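PDB 5KO5: purine nucleoside phosphorylase from Schistosoma mansoni, which probably catalyses the reversible phosphorolysis of purine nucleosides to the free base and ribose 1-phosphate, and binds cytosine in this crystal. Local coordinates for residues A[56-60]-A[97-101]; A[179-185]-A[272-276]. Residues are numbered along the deposited sequence.

Interaction 1 (A[56-60]-A[97-101])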
loop_
_atom_site.group_PDB
_atom_site.type_symbol
_atom_site.label_atom_id
_atom_site.label_comp_id
_atom_site.label_asym_id
_atom_site.label_seq_id
_atom_site.Cartn_x
_atom_site.Cartn_y
_atom_site.Cartn_z
ATOM N N PRO A 56 21.048 18.969 -14.645
ATOM C CA PRO A 56 20.490 17.997 -15.595
ATOM C C PRO A 56 19.907 16.788 -14.882
ATOM O O PRO A 56 20.524 16.209 -13.985
ATOM C CB PRO A 56 21.700 17.602 -16.449
ATOM C CG PRO A 56 22.647 18.736 -16.327
ATOM C CD PRO A 56 22.452 19.301 -14.944
ATOM N N ASN A 57 18.684 16.433 -15.263
ATOM C CA ASN A 57 17.958 15.252 -14.822
ATOM C C ASN A 57 17.427 15.347 -13.399
ATOM O O ASN A 57 16.858 14.361 -12.925
ATOM C CB ASN A 57 18.750 13.940 -14.970
ATOM C CG ASN A 57 19.205 13.713 -16.384
ATOM O OD1 ASN A 57 18.448 13.938 -17.330
ATOM N ND2 ASN A 57 20.456 13.301 -16.548
ATOM N N PHE A 58 17.588 16.468 -12.699
ATOM C CA PHE A 58 16.987 16.567 -11.383
ATOM C C PHE A 58 15.472 16.686 -11.520
ATOM O O PHE A 58 14.971 17.213 -12.515
ATOM C CB PHE A 58 17.551 17.752 -10.599
ATOM C CG PHE A 58 18.464 17.339 -9.475
ATOM C CD1 PHE A 58 19.584 16.563 -9.731
ATOM C CD2 PHE A 58 18.191 17.700 -8.164
ATOM C CE1 PHE A 58 20.432 16.165 -8.707
ATOM C CE2 PHE A 58 19.032 17.301 -7.129
ATOM C CZ PHE A 58 20.153 16.533 -7.401
ATOM N N PRO A 59 14.725 16.178 -10.542
ATOM C CA PRO A 59 13.256 16.214 -10.628
ATOM C C PRO A 59 12.692 17.628 -10.630
ATOM O O PRO A 59 13.191 18.522 -9.942
ATOM C CB PRO A 59 12.805 15.437 -9.385
ATOM C CG PRO A 59 14.010 15.350 -8.505
ATOM C CD PRO A 59 15.209 15.413 -9.384
ATOM N N LYS A 60 11.634 17.812 -11.413
ATOM C CA LYS A 60 10.910 19.075 -11.431
ATOM C C LYS A 60 10.100 19.217 -10.146
ATOM O O LYS A 60 9.336 18.320 -9.784
ATOM C CB LYS A 60 9.974 19.095 -12.638
ATOM C CG LYS A 60 9.150 20.367 -12.788
ATOM C CD LYS A 60 8.417 20.377 -14.126
ATOM C CE LYS A 60 7.626 21.656 -14.326
ATOM N NZ LYS A 60 8.506 22.859 -14.333
ATOM N N GLU A 97 12.283 9.846 -9.206
ATOM C CA GLU A 97 12.593 11.204 -8.778
ATOM C C GLU A 97 13.190 11.222 -7.382
ATOM O O GLU A 97 14.085 12.021 -7.098
ATOM C CB GLU A 97 11.330 12.065 -8.850
ATOM C CG GLU A 97 10.903 12.379 -10.287
ATOM C CD GLU A 97 9.542 13.061 -10.377
ATOM O OE1 GLU A 97 8.547 12.591 -9.779
ATOM O OE2 GLU A 97 9.456 14.090 -11.074
ATOM N N ILE A 98 12.726 10.337 -6.499
ATOM C CA ILE A 98 13.315 10.262 -5.169
ATOM C C ILE A 98 14.733 9.710 -5.247
ATOM O O ILE A 98 15.640 10.188 -4.553
ATOM C CB ILE A 98 12.430 9.394 -4.251
ATOM C CG1 ILE A 98 11.017 9.981 -4.135
ATOM C CG2 ILE A 98 13.130 9.172 -2.899
ATOM C CD1 ILE A 98 10.967 11.382 -3.532
ATOM N N ALA A 99 14.943 8.685 -6.085
ATOM C CA ALA A 99 16.217 7.980 -6.063
ATOM C C ALA A 99 17.338 8.770 -6.713
ATOM O O ALA A 99 18.492 8.652 -6.282
ATOM C CB ALA A 99 16.088 6.620 -6.745
ATOM N N LEU A 100 17.040 9.564 -7.741
ATOM C CA LEU A 100 18.129 10.182 -8.494
ATOM C C LEU A 100 19.026 11.057 -7.628
ATOM O O LEU A 100 20.256 10.907 -7.712
ATOM C CB LEU A 100 17.616 10.879 -9.764
ATOM C CG LEU A 100 18.774 11.464 -10.583
ATOM C CD1 LEU A 100 18.641 11.182 -12.073
ATOM C CD2 LEU A 100 18.899 12.961 -10.333
ATOM N N PRO A 101 18.510 11.966 -6.794
ATOM C CA PRO A 101 19.427 12.799 -5.995
ATOM C C PRO A 101 20.339 12.006 -5.078
ATOM O O PRO A 101 21.499 12.401 -4.887
ATOM C CB PRO A 101 18.474 13.718 -5.216
ATOM C CG PRO A 101 17.294 13.849 -6.118
ATOM C CD PRO A 101 17.119 12.450 -6.683
HETATM O O HOH W 1 10.725 15.408 -12.848
HETATM O O HOH W 2 7.902 16.220 -10.651
#
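A β-strand connection of the phosphorylase-superfamily α/β fold, the loop between strands 47-51 and 69-75, is laid here against helix 95-108, burying 301 Å² between residues 56-60 and 97-101. Along the helix, E97 comes first and is the polar end of the contact. Its CG lies 3.7 Å from CB of P59, and its backbone O lies 3.6 Å from CG of P59, so the proline ring sits against this turn. The carboxylate does not reach the loop directly: OE2 of E97 is 4.3 Å from N of K60. Two waters fill the gap. Water 1 accepts from K60 N (2.9 Å) and donates to E97 OE2 (2.5 Å); water 2 donates to K60 O (2.7 Å) and to the same OE2 (2.7 Å). The other oxygen, OE1, is bonded to N of S94, the residue just before the helix. L100 points its CA-to-CB bond toward the loop, and its CD2 lies 3.6 Å from O of N57 and 3.7 Å from CD1 of F58. N57 is tied by ND2 to O of N11 on helix 9-23. At P101 the helix kinks because a proline N has no hydrogen to give; P101 CG lies over one face of the F58 ring and 4.2 Å from CD of P59, and P101 CB comes within 3.9 Å of F58 CZ. No direct hydrogen bond crosses the interface, which implies that the loop is held by apolar contact of F58 with L100 and P101 and of P59 with P101, and by a water-mediated link at E97.

Interaction 2 (A[179-185]-A[272-276])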
loop_
_atom_site.group_PDB
_atom_site.type_symbol
_atom_site.label_atom_id
_atom_site.label_comp_id
_atom_site.label_asym_id
_atom_site.label_seq_id
_atom_site.Cartn_x
_atom_site.Cartn_y
_atom_site.Cartn_z
ATOM N N ILE A 179 27.737 12.029 21.801
ATOM C CA ILE A 179 27.808 13.485 21.764
ATOM C C ILE A 179 26.698 14.105 22.608
ATOM O O ILE A 179 26.903 15.129 23.270
ATOM C CB ILE A 179 27.797 13.980 20.306
ATOM C CG1 ILE A 179 29.106 13.580 19.616
ATOM C CG2 ILE A 179 27.594 15.491 20.246
ATOM C CD1 ILE A 179 29.067 13.686 18.108
ATOM N N ALA A 180 25.510 13.491 22.611
ATOM C CA ALA A 180 24.440 13.985 23.472
ATOM C C ALA A 180 24.827 13.878 24.941
ATOM O O ALA A 180 24.542 14.783 25.733
ATOM C CB ALA A 180 23.148 13.218 23.206
ATOM N N GLN A 181 25.489 12.780 25.320
ATOM C CA GLN A 181 25.935 12.622 26.701
ATOM C C GLN A 181 26.979 13.670 27.061
ATOM O O GLN A 181 26.957 14.227 28.168
ATOM C CB GLN A 181 26.497 11.216 26.906
ATOM C CG GLN A 181 25.479 10.107 26.682
ATOM C CD GLN A 181 26.121 8.739 26.572
ATOM O OE1 GLN A 181 27.325 8.623 26.327
ATOM N NE2 GLN A 181 25.323 7.695 26.759
ATOM N N GLU A 182 27.907 13.946 26.141
ATOM C CA GLU A 182 28.960 14.921 26.412
ATOM C C GLU A 182 28.387 16.312 26.651
ATOM O O GLU A 182 28.976 17.109 27.394
ATOM C CB GLU A 182 29.950 14.944 25.249
ATOM C CG GLU A 182 30.764 13.664 25.107
ATOM C CD GLU A 182 31.506 13.585 23.785
ATOM O OE1 GLU A 182 31.251 14.435 22.906
ATOM O OE2 GLU A 182 32.342 12.672 23.624
ATOM N N ASN A 183 27.237 16.614 26.044
ATOM C CA ASN A 183 26.590 17.912 26.167
ATOM C C ASN A 183 25.376 17.881 27.089
ATOM O O ASN A 183 24.589 18.835 27.096
ATOM C CB ASN A 183 26.210 18.439 24.781
ATOM C CG ASN A 183 27.426 18.759 23.931
ATOM O OD1 ASN A 183 27.995 19.846 24.029
ATOM N ND2 ASN A 183 27.839 17.808 23.103
ATOM N N ASP A 184 25.198 16.800 27.854
ATOM C CA ASP A 184 24.175 16.723 28.900
ATOM C C ASP A 184 22.757 16.897 28.358
ATOM O O ASP A 184 21.885 17.455 29.030
ATOM C CB ASP A 184 24.463 17.693 30.058
ATOM C CG ASP A 184 23.594 17.428 31.281
ATOM O OD1 ASP A 184 23.342 16.244 31.595
ATOM O OD2 ASP A 184 23.150 18.406 31.919
ATOM N N PHE A 185 22.484 16.426 27.140
ATOM C CA PHE A 185 21.100 16.348 26.686
ATOM C C PHE A 185 20.674 14.925 26.340
ATOM O O PHE A 185 19.682 14.728 25.637
ATOM C CB PHE A 185 20.757 17.360 25.582
ATOM C CG PHE A 185 21.419 17.100 24.248
ATOM C CD1 PHE A 185 22.659 17.638 23.961
ATOM C CD2 PHE A 185 20.762 16.387 23.258
ATOM C CE1 PHE A 185 23.255 17.429 22.730
ATOM C CE2 PHE A 185 21.355 16.174 22.023
ATOM C CZ PHE A 185 22.606 16.701 21.762
ATOM N N LEU A 272 19.668 23.345 18.966
ATOM C CA LEU A 272 20.322 22.196 19.583
ATOM C C LEU A 272 20.627 21.122 18.549
ATOM O O LEU A 272 21.719 20.540 18.548
ATOM C CB LEU A 272 19.438 21.632 20.693
ATOM C CG LEU A 272 19.997 20.418 21.443
ATOM C CD1 LEU A 272 21.325 20.750 22.120
ATOM C CD2 LEU A 272 18.993 19.888 22.449
ATOM N N LEU A 273 19.681 20.858 17.645
ATOM C CA LEU A 273 19.907 19.849 16.621
ATOM C C LEU A 273 21.023 20.264 15.669
ATOM O O LEU A 273 21.824 19.423 15.244
ATOM C CB LEU A 273 18.603 19.597 15.872
ATOM C CG LEU A 273 18.632 18.501 14.817
ATOM C CD1 LEU A 273 18.953 17.151 15.437
ATOM C CD2 LEU A 273 17.291 18.452 14.104
ATOM N N GLN A 274 21.110 21.556 15.342
ATOM C CA GLN A 274 22.198 22.018 14.487
ATOM C C GLN A 274 23.547 21.796 15.157
ATOM O O GLN A 274 24.498 21.312 14.531
ATOM C CB GLN A 274 22.033 23.498 14.146
ATOM C CG GLN A 274 23.178 23.980 13.259
ATOM C CD GLN A 274 23.466 25.463 13.370
ATOM O OE1 GLN A 274 22.973 26.145 14.268
ATOM N NE2 GLN A 274 24.272 25.974 12.445
ATOM N N MET A 275 23.653 22.174 16.433
ATOM C CA MET A 275 24.896 21.972 17.169
ATOM C C MET A 275 25.249 20.489 17.220
ATOM O O MET A 275 26.405 20.105 17.010
ATOM C CB MET A 275 24.742 22.570 18.576
ATOM C CG MET A 275 26.016 22.660 19.401
ATOM S SD MET A 275 26.529 21.072 20.078
ATOM C CE MET A 275 25.027 20.526 20.826
ATOM N N TRP A 276 24.253 19.642 17.472
ATOM C CA TRP A 276 24.488 18.208 17.576
ATOM C C TRP A 276 25.025 17.653 16.265
ATOM O O TRP A 276 26.037 16.940 16.239
ATOM C CB TRP A 276 23.156 17.546 17.909
ATOM C CG TRP A 276 23.204 16.116 18.321
ATOM C CD1 TRP A 276 24.306 15.382 18.673
ATOM C CD2 TRP A 276 22.079 15.254 18.480
ATOM N NE1 TRP A 276 23.928 14.103 19.020
ATOM C CE2 TRP A 276 22.564 14.001 18.913
ATOM C CE3 TRP A 276 20.700 15.417 18.287
ATOM C CZ2 TRP A 276 21.720 12.915 19.153
ATOM C CZ3 TRP A 276 19.863 14.344 18.529
ATOM C CH2 TRP A 276 20.375 13.106 18.959
#
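Two helices of the phosphorylase-superfamily α/β fold pack through the C-terminal end of helix 170-182, closed by a Schellman motif, and one face of helix 259-283; 327 Å² is buried. The motif is defined by bonds from F185 N to A180 O (3.0 Å) and D184 N to Q181 O (3.1 Å), with D184, at positive phi, as C-prime. F185, whose N closes the motif, projects as the main bump. The hollow is built from L272, M275 and W276: L272 CD1 sits over one ring face, 4.0 Å from the ring centroid and 18° off its normal, a CH-pi contact, while M275 CE approaches F185 CE1 to 4.0 Å. The ring edge points at the face of W276 in a T-shaped pair, planes at 88° and centroids 4.9 Å apart (F185 ring to W276 five-membered ring). The indole fits against I179 (CG2 to W276 CD1, 3.6 Å, at the ring edge) and A180 (CB to W276 CZ2, 4.3 Å), with NE1 bonded to O of A176; it also touches L133 (strand 131-139) and V189 (strand 189-196). At the exposed margin, N183 CG lies 4.3 Å from M275 CE, and N183 ND2 bonds back to I179 O at 2.8 Å.

Overall arrangement
Interaction 1 closes before interaction 2 opens along the chain, and the two lie on opposite sides of the chain's centre, 33 Å apart between centres and about 20 Å between nearest atoms, so they do not touch. No helix is common to both: interaction 1 uses helix 95-108 and the loop joining strands 47-51 and 69-75, interaction 2 helices 170-182 and 259-283. What they share is the mixed sheet. The loop of interaction 1 links two of its antiparallel strands, whereas W276 of interaction 2 rests on strands 131-139 and 189-196. The two contacts thus join different elements on opposite sides of the same phosphorylase-superfamily core, and no other subunit of the trimeric assembly touches either.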